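Local coordinates for IPT/TIG domain-containing protein BACOVA_02650 (Bacteroides ovatus, PDB 5E7H) that binds polysaccharide at the bacterial cell surface, probably capturing xyloglucan before its transport into the periplasm for degradation, at residues E87-Y93 / S141-V146; C104-V108 / G120-T126; I150-I155 / R256-K260; F164-K169 / E249-D253. All coordinates share one frame; numbering follows the deposited sequence.

Contact 1 (E87-Y93 / S141-V146). With NA (sodium ion), chain I; FMT (formic acid), chain F.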
loop_
_atom_site.group_PDB
_atom_site.type_symbol
_atom_site.label_atom_id
_atom_site.label_comp_id
_atom_site.label_asym_id
_atom_site.label_seq_id
_atom_site.Cartn_x
_atom_site.Cartn_y
_atom_site.Cartn_z
ATOM N N GLU A 87 -1.668 5.949 11.774
ATOM C CA GLU A 87 -1.955 7.366 11.864
ATOM C C GLU A 87 -1.750 8.092 10.535
ATOM O O GLU A 87 -2.127 9.254 10.393
ATOM C CB GLU A 87 -1.056 7.996 12.943
ATOM C CG GLU A 87 -0.996 7.219 14.301
ATOM C CD GLU A 87 0.100 6.150 14.379
ATOM O OE1 GLU A 87 0.611 5.704 13.338
ATOM O OE2 GLU A 87 0.456 5.746 15.512
ATOM N N ASN A 88 -1.111 7.420 9.585
ATOM C CA ASN A 88 -0.825 7.953 8.260
ATOM C C ASN A 88 -1.859 7.543 7.205
ATOM O O ASN A 88 -1.796 8.004 6.066
ATOM C CB ASN A 88 0.562 7.469 7.781
ATOM C CG ASN A 88 1.699 8.035 8.587
ATOM O OD1 ASN A 88 2.043 7.490 9.634
ATOM N ND2 ASN A 88 2.302 9.121 8.111
ATOM N N VAL A 89 -2.810 6.682 7.568
ATOM C CA VAL A 89 -3.842 6.241 6.643
ATOM C C VAL A 89 -4.803 7.399 6.397
ATOM O O VAL A 89 -5.269 8.040 7.343
ATOM C CB VAL A 89 -4.585 5.016 7.188
ATOM C CG1 VAL A 89 -5.761 4.606 6.310
ATOM C CG2 VAL A 89 -3.604 3.845 7.314
ATOM N N ILE A 90 -5.089 7.648 5.114
ATOM C CA ILE A 90 -5.982 8.718 4.705
ATOM C C ILE A 90 -7.316 8.185 4.154
ATOM O O ILE A 90 -8.273 8.939 4.050
ATOM C CB ILE A 90 -5.306 9.632 3.655
ATOM C CG1 ILE A 90 -4.923 8.876 2.385
ATOM C CG2 ILE A 90 -4.075 10.318 4.288
ATOM C CD1 ILE A 90 -4.574 9.759 1.233
ATOM N N LEU A 91 -7.377 6.896 3.815
ATOM C CA LEU A 91 -8.585 6.314 3.225
ATOM C C LEU A 91 -8.535 4.795 3.360
ATOM O O LEU A 91 -7.659 4.166 2.771
ATOM C CB LEU A 91 -8.740 6.721 1.753
ATOM C CG LEU A 91 -9.956 6.154 1.022
ATOM C CD1 LEU A 91 -11.248 6.620 1.604
ATOM C CD2 LEU A 91 -9.867 6.559 -0.431
ATOM N N ASN A 92 -9.471 4.221 4.116
ATOM C CA ASN A 92 -9.568 2.750 4.190
ATOM C C ASN A 92 -10.984 2.199 4.010
ATOM O O ASN A 92 -11.152 0.983 4.058
ATOM C CB ASN A 92 -8.972 2.233 5.514
ATOM C CG ASN A 92 -9.745 2.665 6.734
ATOM O OD1 ASN A 92 -10.876 3.131 6.663
ATOM N ND2 ASN A 92 -9.142 2.448 7.901
ATOM N N TYR A 93 -11.953 3.077 3.783
ATOM C CA TYR A 93 -13.354 2.693 3.534
ATOM C C TYR A 93 -13.978 1.972 4.734
ATOM O O TYR A 93 -15.038 1.319 4.611
ATOM C CB TYR A 93 -13.441 1.840 2.268
ATOM C CG TYR A 93 -13.009 2.598 1.024
ATOM C CD1 TYR A 93 -13.796 3.631 0.520
ATOM C CD2 TYR A 93 -11.856 2.267 0.358
ATOM C CE1 TYR A 93 -13.427 4.335 -0.620
ATOM C CE2 TYR A 93 -11.451 2.985 -0.784
ATOM C CZ TYR A 93 -12.259 4.000 -1.273
ATOM O OH TYR A 93 -11.894 4.686 -2.422
ATOM N N SER A 141 -13.650 9.859 -3.712
ATOM C CA SER A 141 -13.721 9.692 -2.265
ATOM C C SER A 141 -13.309 10.951 -1.523
ATOM O O SER A 141 -12.773 11.885 -2.114
ATOM C CB SER A 141 -12.820 8.520 -1.819
ATOM O OG SER A 141 -13.316 7.277 -2.277
ATOM N N ASN A 142 -13.609 10.972 -0.227
ATOM C CA ASN A 142 -13.139 12.001 0.690
ATOM C C ASN A 142 -12.089 11.361 1.572
ATOM O O ASN A 142 -12.329 10.324 2.191
ATOM C CB ASN A 142 -14.271 12.569 1.545
ATOM C CG ASN A 142 -15.040 13.673 0.839
ATOM O OD1 ASN A 142 -14.457 14.580 0.247
ATOM N ND2 ASN A 142 -16.343 13.590 0.895
ATOM N N ALA A 143 -10.903 11.947 1.562
ATOM C CA ALA A 143 -9.807 11.509 2.391
ATOM C C ALA A 143 -9.874 12.204 3.735
ATOM O O ALA A 143 -10.450 13.288 3.873
ATOM C CB ALA A 143 -8.507 11.816 1.710
ATOM N N GLN A 144 -9.247 11.587 4.724
ATOM C CA GLN A 144 -8.921 12.242 5.982
ATOM C C GLN A 144 -7.428 12.486 5.966
ATOM O O GLN A 144 -6.643 11.558 6.158
ATOM C CB GLN A 144 -9.332 11.371 7.162
ATOM C CG GLN A 144 -9.026 11.977 8.509
ATOM C CD GLN A 144 -9.377 11.042 9.645
ATOM O OE1 GLN A 144 -8.590 10.856 10.574
ATOM N NE2 GLN A 144 -10.560 10.438 9.574
ATOM N N TRP A 145 -7.009 13.714 5.649
ATOM C CA TRP A 145 -5.571 13.950 5.473
ATOM C C TRP A 145 -4.855 13.729 6.799
ATOM O O TRP A 145 -5.434 13.894 7.872
ATOM C CB TRP A 145 -5.294 15.362 4.929
ATOM C CG TRP A 145 -5.996 15.676 3.613
ATOM C CD1 TRP A 145 -6.833 16.723 3.397
ATOM C CD2 TRP A 145 -5.938 14.949 2.367
ATOM N NE1 TRP A 145 -7.299 16.708 2.108
ATOM C CE2 TRP A 145 -6.773 15.634 1.451
ATOM C CE3 TRP A 145 -5.256 13.810 1.920
ATOM C CZ2 TRP A 145 -6.960 15.200 0.135
ATOM C CZ3 TRP A 145 -5.445 13.383 0.611
ATOM C CH2 TRP A 145 -6.300 14.082 -0.266
ATOM N N VAL A 146 -3.576 13.373 6.704
ATOM C CA VAL A 146 -2.758 13.116 7.889
ATOM C C VAL A 146 -2.648 14.401 8.704
ATOM O O VAL A 146 -2.435 15.489 8.165
ATOM C CB VAL A 146 -1.352 12.596 7.503
ATOM C CG1 VAL A 146 -0.541 12.275 8.750
ATOM C CG2 VAL A 146 -1.468 11.371 6.608
HETATM NA NA NA I . -9.981 -1.453 4.692
HETATM C C FMT F . -9.948 1.536 11.178
HETATM O O1 FMT F . -9.948 0.295 10.941
HETATM O O2 FMT F . -10.766 2.289 10.585
HETATM O O HOH W 1 -5.254 10.674 8.388
HETATM O O HOH W 2 -7.993 -1.251 6.388
#
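Ile90 has the largest share of the contact between 87-93 and 141-146. Its CG2 meets Val146 CG2 at 3.6 Å, the two side chains crossing at about a right angle. Its CD1 comes obliquely to the benzo end of the Trp145 indole, 3.8 Å from CZ3. CG1 sits between the backbone N and the carbonyl carbon (chi1 61°), which sends CD1 to the tryptophan and leaves CG2 for the valine. A single direct backbone bond joins the segments: Gln144 N donates to Ile90 O at 2.9 Å. Ile234 of strand 233-240 also packs on Ile90, Leu91 and Ala143.

At the Tyr93 end, the phenol OH donates to Ser141 OG at 3.0 Å, with OG near the ring plane. Tyr93 OH also bonds to Ser139 OG. Leu91 CD2 lies 3.8 Å from Ser141 CB, and Leu91 CD1 lies over one face of the Tyr93 ring, toward its rim. A phenylalanine in place of Tyr93 would probably leave Ser141 OG and Ser139 OG without their phenol partner.

The other side is looser. The Gln144 side chain runs outward to an exposed end. Asn92 O binds a sodium ion at 2.8 Å. The contact therefore joins the two sheets of the xyloglucan-binding domain chiefly by apolar packing, with few polar links, and one water bridges the backbones at Val89 O and Gln144 O.

Contact 2 (C104-V108 / G120-T126). With NA (sodium ion), chain I.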
loop_
_atom_site.group_PDB
_atom_site.type_symbol
_atom_site.label_atom_id
_atom_site.label_comp_id
_atom_site.label_asym_id
_atom_site.label_seq_id
_atom_site.Cartn_x
_atom_site.Cartn_y
_atom_site.Cartn_z
ATOM N N CYS A 104 -18.041 1.427 -9.091
ATOM C CA CYS A 104 -17.001 0.559 -8.531
ATOM C C CYS A 104 -17.680 -0.395 -7.556
ATOM O O CYS A 104 -18.902 -0.397 -7.431
ATOM C CB CYS A 104 -15.903 1.371 -7.856
ATOM S SG CYS A 104 -16.471 2.324 -6.403
ATOM N N SER A 105 -16.893 -1.222 -6.886
ATOM C CA SER A 105 -17.435 -2.111 -5.882
ATOM C C SER A 105 -16.633 -1.982 -4.599
ATOM O O SER A 105 -15.564 -1.384 -4.587
ATOM C CB SER A 105 -17.420 -3.556 -6.384
ATOM O OG SER A 105 -16.109 -3.954 -6.706
ATOM N N PHE A 106 -17.209 -2.512 -3.524
ATOM C CA PHE A 106 -16.559 -2.588 -2.226
ATOM C C PHE A 106 -16.747 -4.001 -1.717
ATOM O O PHE A 106 -17.853 -4.559 -1.783
ATOM C CB PHE A 106 -17.137 -1.538 -1.286
ATOM C CG PHE A 106 -16.751 -0.170 -1.699
ATOM C CD1 PHE A 106 -15.480 0.289 -1.434
ATOM C CD2 PHE A 106 -17.598 0.599 -2.458
ATOM C CE1 PHE A 106 -15.064 1.516 -1.879
ATOM C CE2 PHE A 106 -17.189 1.845 -2.896
ATOM C CZ PHE A 106 -15.921 2.302 -2.599
ATOM N N VAL A 107 -15.657 -4.604 -1.268
ATOM C CA VAL A 107 -15.702 -6.013 -0.861
ATOM C C VAL A 107 -14.993 -6.209 0.470
ATOM O O VAL A 107 -14.033 -5.501 0.787
ATOM C CB VAL A 107 -15.056 -6.931 -1.930
ATOM C CG1 VAL A 107 -15.741 -6.753 -3.289
ATOM C CG2 VAL A 107 -13.613 -6.680 -2.064
ATOM N N VAL A 108 -15.492 -7.169 1.242
ATOM C CA VAL A 108 -14.781 -7.726 2.395
ATOM C C VAL A 108 -14.396 -9.127 1.974
ATOM O O VAL A 108 -15.266 -9.942 1.659
ATOM C CB VAL A 108 -15.657 -7.736 3.658
ATOM C CG1 VAL A 108 -14.971 -8.460 4.820
ATOM C CG2 VAL A 108 -16.027 -6.311 4.066
ATOM N N GLY A 120 -10.698 -5.607 6.465
ATOM C CA GLY A 120 -12.014 -5.026 6.289
ATOM C C GLY A 120 -12.345 -4.765 4.838
ATOM O O GLY A 120 -12.057 -5.568 3.963
ATOM N N THR A 121 -13.000 -3.637 4.604
ATOM C CA THR A 121 -13.488 -3.271 3.280
ATOM C C THR A 121 -12.385 -2.746 2.379
ATOM O O THR A 121 -11.589 -1.920 2.790
ATOM C CB THR A 121 -14.556 -2.205 3.410
ATOM O OG1 THR A 121 -15.573 -2.668 4.296
ATOM C CG2 THR A 121 -15.182 -1.895 2.056
ATOM N N CYS A 122 -12.362 -3.189 1.126
ATOM C CA CYS A 122 -11.454 -2.642 0.131
ATOM C C CYS A 122 -12.238 -2.220 -1.105
ATOM O O CYS A 122 -13.368 -2.664 -1.327
ATOM C CB CYS A 122 -10.342 -3.630 -0.236
ATOM S SG CYS A 122 -10.856 -5.182 -0.963
ATOM N N LEU A 123 -11.624 -1.331 -1.880
ATOM C CA LEU A 123 -12.159 -0.849 -3.154
ATOM C C LEU A 123 -11.881 -1.855 -4.247
ATOM O O LEU A 123 -10.757 -2.325 -4.366
ATOM C CB LEU A 123 -11.502 0.489 -3.520
ATOM C CG LEU A 123 -11.698 1.012 -4.953
ATOM C CD1 LEU A 123 -13.148 1.376 -5.188
ATOM C CD2 LEU A 123 -10.791 2.187 -5.228
ATOM N N GLY A 124 -12.900 -2.172 -5.031
ATOM C CA GLY A 124 -12.728 -3.017 -6.198
ATOM C C GLY A 124 -13.005 -2.262 -7.477
ATOM O O GLY A 124 -14.024 -1.573 -7.609
ATOM N N ILE A 125 -12.085 -2.408 -8.422
ATOM C CA ILE A 125 -12.305 -1.971 -9.794
ATOM C C ILE A 125 -12.202 -3.244 -10.624
ATOM O O ILE A 125 -11.097 -3.748 -10.865
ATOM C CB ILE A 125 -11.280 -0.934 -10.225
ATOM C CG1 ILE A 125 -11.338 0.319 -9.349
ATOM C CG2 ILE A 125 -11.461 -0.567 -11.717
ATOM C CD1 ILE A 125 -12.526 1.147 -9.502
ATOM N N THR A 126 -13.343 -3.796 -11.016
ATOM C CA THR A 126 -13.371 -5.105 -11.638
ATOM C C THR A 126 -14.338 -5.098 -12.801
ATOM O O THR A 126 -15.322 -4.352 -12.822
ATOM C CB THR A 126 -13.797 -6.203 -10.648
ATOM O OG1 THR A 126 -15.219 -6.147 -10.439
ATOM C CG2 THR A 126 -13.062 -6.071 -9.317
HETATM NA NA NA I . -9.981 -1.453 4.692
HETATM O O HOH W 3 -15.961 -3.040 -9.691
HETATM O O HOH W 4 -16.421 -6.590 -7.305
HETATM O O HOH W 2 -7.993 -1.251 6.388
#
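Strands 105-108 and 121-126 run antiparallel, with Ser105-Gly124 and Val107-Cys122 as hydrogen-bonded pairs and Phe106-Leu123 as a non-hydrogen-bonded pair between them. Their segment axes make an angle of 132°, so the ladder is strongly twisted.

Phe106 and Leu123 share one face. Leu123 CD1 reaches Phe106 CE1 at 3.8 Å, obliquely to the ring, and touches Cys104 SG at 3.7 Å. Thr121 CG2 meets Phe106 CB. On the other face, Val107 CG2 is 3.3 Å from Cys122 SG, a close approach. Cys122 SG stands between its backbone N and carbonyl carbon (chi1 61°), which turns it to the valine. Gly124 faces Ser105 across the ladder, where a CB would run into Ser105 OG. That hydroxyl shares a water with Thr126 N, 3.1 Å from OG and 3.0 Å from N.

The Phe106 ring also meets His99 edge-to-face and packs against Tyr93. Strand 121-126 pairs on its other edge with strand 246-259. Thr121 O binds sodium at 2.5 Å, alongside Asn92, Asn119 and Asp253. The arrangement is a twisted antiparallel pair in one sheet of the beta-sandwich xyloglucan-binding domain, with one end at this sodium site.

Contact 3 (I150-I155 / R256-K260)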
loop_
_atom_site.group_PDB
_atom_site.type_symbol
_atom_site.label_atom_id
_atom_site.label_comp_id
_atom_site.label_asym_id
_atom_site.label_seq_id
_atom_site.Cartn_x
_atom_site.Cartn_y
_atom_site.Cartn_z
ATOM N N ILE A 150 1.572 14.705 12.929
ATOM C CA ILE A 150 2.283 13.549 12.388
ATOM C C ILE A 150 3.181 14.000 11.234
ATOM O O ILE A 150 4.369 13.684 11.216
ATOM C CB ILE A 150 1.321 12.466 11.891
ATOM C CG1 ILE A 150 0.366 12.018 13.004
ATOM C CG2 ILE A 150 2.104 11.287 11.297
ATOM C CD1 ILE A 150 1.033 11.322 14.126
ATOM N N ILE A 151 2.618 14.745 10.279
ATOM C CA ILE A 151 3.396 15.346 9.199
ATOM C C ILE A 151 3.309 16.871 9.313
ATOM O O ILE A 151 2.297 17.472 8.955
ATOM C CB ILE A 151 2.915 14.903 7.800
ATOM C CG1 ILE A 151 2.987 13.380 7.676
ATOM C CG2 ILE A 151 3.752 15.607 6.731
ATOM C CD1 ILE A 151 2.418 12.857 6.363
ATOM N N PRO A 152 4.367 17.519 9.799
ATOM C CA PRO A 152 4.303 18.972 9.923
ATOM C C PRO A 152 4.013 19.681 8.611
ATOM O O PRO A 152 4.367 19.200 7.526
ATOM C CB PRO A 152 5.700 19.345 10.431
ATOM C CG PRO A 152 6.165 18.109 11.172
ATOM C CD PRO A 152 5.583 16.963 10.413
ATOM N N GLY A 153 3.374 20.838 8.715
ATOM C CA GLY A 153 3.035 21.588 7.519
ATOM C C GLY A 153 4.232 21.961 6.671
ATOM O O GLY A 153 4.097 22.099 5.447
ATOM N N ASN A 154 5.396 22.131 7.292
ATOM C CA ASN A 154 6.540 22.591 6.524
ATOM C C ASN A 154 7.326 21.469 5.833
ATOM O O ASN A 154 8.356 21.753 5.192
ATOM C CB ASN A 154 7.475 23.438 7.390
ATOM C CG ASN A 154 8.137 22.669 8.534
ATOM O OD1 ASN A 154 8.055 21.460 8.640
ATOM N ND2 ASN A 154 8.843 23.409 9.381
ATOM N N ILE A 155 6.844 20.236 5.904
ATOM C CA ILE A 155 7.507 19.167 5.159
ATOM C C ILE A 155 7.294 19.336 3.655
ATOM O O ILE A 155 6.171 19.463 3.189
ATOM C CB ILE A 155 7.011 17.790 5.578
ATOM C CG1 ILE A 155 7.198 17.568 7.080
ATOM C CG2 ILE A 155 7.684 16.701 4.753
ATOM C CD1 ILE A 155 8.642 17.666 7.562
ATOM N N ARG A 256 -2.262 5.846 2.233
ATOM C CA ARG A 256 -1.539 6.467 3.333
ATOM C C ARG A 256 -0.444 7.355 2.774
ATOM O O ARG A 256 0.131 7.074 1.717
ATOM C CB ARG A 256 -0.973 5.382 4.274
ATOM C CG ARG A 256 -0.095 4.336 3.589
ATOM C CD ARG A 256 -0.020 3.054 4.434
ATOM N NE ARG A 256 0.818 2.009 3.839
ATOM C CZ ARG A 256 0.388 0.958 3.155
ATOM N NH1 ARG A 256 -0.889 0.775 2.871
ATOM N NH2 ARG A 256 1.283 0.063 2.740
ATOM N N ILE A 257 -0.168 8.441 3.481
ATOM C CA ILE A 257 0.896 9.366 3.119
ATOM C C ILE A 257 1.960 9.259 4.180
ATOM O O ILE A 257 1.680 9.467 5.360
ATOM C CB ILE A 257 0.401 10.830 3.002
ATOM C CG1 ILE A 257 -0.616 10.943 1.868
ATOM C CG2 ILE A 257 1.577 11.766 2.781
ATOM C CD1 ILE A 257 -1.301 12.294 1.772
ATOM N N VAL A 258 3.178 8.904 3.764
ATOM C CA VAL A 258 4.287 8.691 4.693
ATOM C C VAL A 258 5.536 9.411 4.229
ATOM O O VAL A 258 5.622 9.836 3.078
ATOM C CB VAL A 258 4.600 7.182 4.860
ATOM C CG1 VAL A 258 3.405 6.432 5.408
ATOM C CG2 VAL A 258 5.014 6.564 3.544
ATOM N N ARG A 259 6.516 9.544 5.122
ATOM C CA ARG A 259 7.791 10.140 4.740
ATOM C C ARG A 259 8.581 9.182 3.857
ATOM O O ARG A 259 8.556 7.966 4.057
ATOM C CB ARG A 259 8.610 10.490 5.974
ATOM C CG ARG A 259 8.024 11.610 6.775
ATOM C CD ARG A 259 8.757 11.767 8.088
ATOM N NE ARG A 259 8.427 13.029 8.739
ATOM C CZ ARG A 259 7.298 13.270 9.403
ATOM N NH1 ARG A 259 6.353 12.339 9.538
ATOM N NH2 ARG A 259 7.122 14.455 9.958
ATOM N N LYS A 260 9.289 9.732 2.881
ATOM C CA LYS A 260 10.251 8.955 2.114
ATOM C C LYS A 260 11.394 8.516 3.016
ATOM O O LYS A 260 11.716 9.197 3.992
ATOM C CB LYS A 260 10.788 9.772 0.952
ATOM C CG LYS A 260 9.793 9.985 -0.174
ATOM C CD LYS A 260 10.473 10.691 -1.344
ATOM C CE LYS A 260 9.485 10.985 -2.453
ATOM N NZ LYS A 260 10.142 11.712 -3.580
ATOM O OXT LYS A 260 12.014 7.482 2.771
#
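Arg259 reaches across to Ile150 and holds its carbonyl oxygen with both terminal nitrogens. NH1 donates to Ile150 O at 2.9 Å and NH2 to the same atom at 3.1 Å. The oxygen lies in the guanidinium plane, so the group meets it end-on. The two bonds differ at the acceptor: NH2 uses a lone pair in the carbonyl plane, while NH1 is tilted 31° from it. Neither bond is straight, as expected when one oxygen takes two donors from one guanidinium.

The arginine chain is extended from CG to NE. Its CG is anti to the carbonyl carbon (chi1 -68°), and the long arm carries the guanidinium past Ile151, the two side chains running in opposite directions. The last torsion (chi4 77°) turns the group toward Ile150 O. Pro152 CD comes to the guanidinium edge, a tight contact 3.0 Å from NH2, the two side chains crossing at about a right angle. Ile155 CG1 approaches NH2 obliquely.

Ile151 makes the apolar part. CG1 is anti to the carbonyl carbon and CD1 extends from it, reaching Ile257 CG2 at 3.8 Å. The two cross at about a right angle. Ile151 packs on Val146 and on Leu160 of strand 160-168. A type I turn from Pro152 to Ile155 closes with a bond from Ile155 N to Pro152 O.

The contact ties the loop before strand 160-168 to the C-terminal strand of the xyloglucan-binding domain. A charged donor pair on one neutral carbonyl would probably polarise that peptide group, while the isoleucine pair packs beside it as an apolar contact.

Contact 4 (F164-K169 / E249-D253). With NA (sodium ion), chain I; FMT (formic acid), chain C; FMT (formic acid), chain D.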
loop_
_atom_site.group_PDB
_atom_site.type_symbol
_atom_site.label_atom_id
_atom_site.label_comp_id
_atom_site.label_asym_id
_atom_site.label_seq_id
_atom_site.Cartn_x
_atom_site.Cartn_y
_atom_site.Cartn_z
ATOM N N PHE A 164 -0.149 2.477 -0.884
ATOM C CA PHE A 164 -1.435 1.796 -0.735
ATOM C C PHE A 164 -1.197 0.335 -1.004
ATOM O O PHE A 164 -0.196 -0.018 -1.615
ATOM C CB PHE A 164 -2.520 2.351 -1.681
ATOM C CG PHE A 164 -2.116 2.447 -3.130
ATOM C CD1 PHE A 164 -1.467 3.580 -3.626
ATOM C CD2 PHE A 164 -2.419 1.423 -4.021
ATOM C CE1 PHE A 164 -1.107 3.672 -4.975
ATOM C CE2 PHE A 164 -2.073 1.524 -5.361
ATOM C CZ PHE A 164 -1.412 2.629 -5.828
ATOM N N GLU A 165 -2.124 -0.488 -0.566
ATOM C CA GLU A 165 -2.066 -1.911 -0.869
ATOM C C GLU A 165 -2.912 -2.146 -2.093
ATOM O O GLU A 165 -3.963 -1.522 -2.268
ATOM C CB GLU A 165 -2.567 -2.733 0.300
ATOM C CG GLU A 165 -1.588 -3.786 0.783
ATOM C CD GLU A 165 -0.279 -3.217 1.317
ATOM O OE1 GLU A 165 0.674 -4.002 1.467
ATOM O OE2 GLU A 165 -0.210 -2.015 1.625
ATOM N N CYS A 166 -2.463 -3.068 -2.934
ATOM C CA CYS A 166 -3.140 -3.368 -4.193
ATOM C C CYS A 166 -3.095 -4.867 -4.463
ATOM O O CYS A 166 -2.077 -5.516 -4.210
ATOM C CB CYS A 166 -2.480 -2.606 -5.309
ATOM S SG CYS A 166 -3.303 -2.738 -6.914
ATOM N N PHE A 167 -4.200 -5.415 -4.958
ATOM C CA PHE A 167 -4.262 -6.802 -5.397
ATOM C C PHE A 167 -4.688 -6.821 -6.850
ATOM O O PHE A 167 -5.750 -6.311 -7.177
ATOM C CB PHE A 167 -5.251 -7.600 -4.532
ATOM C CG PHE A 167 -5.399 -9.060 -4.934
ATOM C CD1 PHE A 167 -6.071 -9.419 -6.101
ATOM C CD2 PHE A 167 -4.918 -10.065 -4.112
ATOM C CE1 PHE A 167 -6.210 -10.771 -6.463
ATOM C CE2 PHE A 167 -5.079 -11.416 -4.466
ATOM C CZ PHE A 167 -5.726 -11.747 -5.639
ATOM N N VAL A 168 -3.850 -7.401 -7.703
ATOM C CA VAL A 168 -4.167 -7.567 -9.123
ATOM C C VAL A 168 -4.351 -9.061 -9.410
ATOM O O VAL A 168 -3.438 -9.865 -9.161
ATOM C CB VAL A 168 -3.054 -6.996 -10.016
ATOM C CG1 VAL A 168 -3.333 -7.308 -11.509
ATOM C CG2 VAL A 168 -2.873 -5.491 -9.766
ATOM N N LYS A 169 -5.515 -9.463 -9.918
ATOM C CA LYS A 169 -5.770 -10.883 -10.177
ATOM C C LYS A 169 -4.867 -11.435 -11.276
ATOM O O LYS A 169 -4.282 -12.535 -11.122
ATOM C CB LYS A 169 -7.239 -11.112 -10.554
ATOM C CG LYS A 169 -7.622 -12.582 -10.792
ATOM C CD LYS A 169 -7.693 -13.326 -9.482
ATOM C CE LYS A 169 -8.010 -14.803 -9.686
ATOM N NZ LYS A 169 -9.401 -14.990 -10.156
ATOM N N GLU A 249 -9.326 -7.213 -12.618
ATOM C CA GLU A 249 -9.846 -7.380 -11.265
ATOM C C GLU A 249 -8.780 -6.861 -10.321
ATOM O O GLU A 249 -7.762 -7.533 -10.097
ATOM C CB GLU A 249 -10.209 -8.840 -10.988
ATOM C CG GLU A 249 -10.823 -9.047 -9.635
ATOM C CD GLU A 249 -11.182 -10.490 -9.340
ATOM O OE1 GLU A 249 -10.952 -11.385 -10.197
ATOM O OE2 GLU A 249 -11.713 -10.717 -8.240
ATOM N N VAL A 250 -8.995 -5.649 -9.812
ATOM C CA VAL A 250 -7.982 -4.940 -9.025
ATOM C C VAL A 250 -8.624 -4.418 -7.757
ATOM O O VAL A 250 -9.711 -3.833 -7.804
ATOM C CB VAL A 250 -7.361 -3.779 -9.816
ATOM C CG1 VAL A 250 -6.255 -3.091 -9.017
ATOM C CG2 VAL A 250 -6.823 -4.286 -11.157
ATOM N N TYR A 251 -7.964 -4.633 -6.619
ATOM C CA TYR A 251 -8.458 -4.139 -5.328
ATOM C C TYR A 251 -7.436 -3.210 -4.707
ATOM O O TYR A 251 -6.235 -3.380 -4.926
ATOM C CB TYR A 251 -8.764 -5.299 -4.349
ATOM C CG TYR A 251 -9.773 -6.272 -4.929
ATOM C CD1 TYR A 251 -11.133 -6.019 -4.853
ATOM C CD2 TYR A 251 -9.356 -7.389 -5.637
ATOM C CE1 TYR A 251 -12.051 -6.867 -5.436
ATOM C CE2 TYR A 251 -10.268 -8.249 -6.217
ATOM C CZ TYR A 251 -11.619 -7.974 -6.121
ATOM O OH TYR A 251 -12.565 -8.794 -6.700
ATOM N N PHE A 252 -7.934 -2.235 -3.947
ATOM C CA PHE A 252 -7.103 -1.232 -3.261
ATOM C C PHE A 252 -7.514 -1.072 -1.807
ATOM O O PHE A 252 -8.696 -1.145 -1.483
ATOM C CB PHE A 252 -7.235 0.160 -3.908
ATOM C CG PHE A 252 -6.911 0.237 -5.377
ATOM C CD1 PHE A 252 -7.845 -0.105 -6.343
ATOM C CD2 PHE A 252 -5.683 0.704 -5.791
ATOM C CE1 PHE A 252 -7.527 -0.008 -7.693
ATOM C CE2 PHE A 252 -5.381 0.809 -7.139
ATOM C CZ PHE A 252 -6.316 0.457 -8.078
ATOM N N ASP A 253 -6.552 -0.801 -0.926
ATOM C CA ASP A 253 -6.897 -0.453 0.460
ATOM C C ASP A 253 -5.785 0.358 1.109
ATOM O O ASP A 253 -4.646 0.392 0.638
ATOM C CB ASP A 253 -7.165 -1.720 1.275
ATOM C CG ASP A 253 -8.085 -1.508 2.453
ATOM O OD1 ASP A 253 -8.543 -0.392 2.744
ATOM O OD2 ASP A 253 -8.375 -2.524 3.131
HETATM NA NA NA I . -9.981 -1.453 4.692
HETATM C C FMT C . -11.624 -16.394 -7.562
HETATM O O1 FMT C . -10.859 -17.383 -7.440
HETATM O O2 FMT C . -11.177 -15.243 -7.322
HETATM C C FMT D . -9.343 -18.962 -10.755
HETATM O O1 FMT D . -9.972 -18.304 -9.884
HETATM O O2 FMT D . -9.360 -18.585 -11.959
HETATM O O HOH W 5 -11.671 -13.827 -9.601
HETATM O O HOH W 2 -7.993 -1.251 6.388
#
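Backbone bonds pair strand 164-168 with strand 249-253, antiparallel at 163°. Glu165 with Asp253 and Phe167 with Tyr251 each exchange two N-H···O bonds, and Lys169 N adds one to Glu249 O at 3.0 Å.

Apolar and aromatic contacts lie on both faces. Phe164 CE2 meets the edge of the Phe252 ring, 3.7 Å from CD2, with the planes at 45°. Cys166 SG makes an oblique sulfur-aromatic contact with that ring, 4.5 Å from its centroid; lying anti to the backbone N (chi1 -174°), the sulfur is also placed against Val250 CG1. On the other face, Phe167 CD1 sits at the Tyr251 ring edge, 3.9 Å from CD2.

These strands belong to the large antiparallel sheet of the xyloglucan-binding domain, where 246-259 runs between 160-168 and 121-126.

Among the polar contacts, Tyr251 OH donates to the anti lone pair of Glu249 OE2 at 2.6 Å. Lys169 NZ makes a long salt bridge to Glu249 OE1 at 3.9 Å, bridged by a water. A methionine in place of Lys169 would probably leave Glu249 OE1 without its charged mate and that water without its donor. Glu165 turns away to Ser10 and Arg256. Asp253 binds sodium through both carboxylate oxygens, OD2 at 2.5 Å.

In the fold
All four contacts lie in the xyloglucan-binding domain that follows the N-terminal IPT/TIG domain. From the N terminus, 87-93 opens contact 1. Contact 2 forms next, its short loop 109-119 nested inside the longer one that 141-146 closes. Contacts 3 and 4 open after contact 1 has closed. Segment 150-155 opens contact 3 and 164-169 opens contact 4; 249-253 closes contact 4 before 256-260 closes contact 3, so contact 4 nests inside contact 3. Strand 246-259 serves both, and it also pairs with strands 89-91 and 121-126. Contacts 1, 2 and 4 meet at one sodium ion. Arg256 and Glu165 link contacts 3 and 4 by a salt bridge.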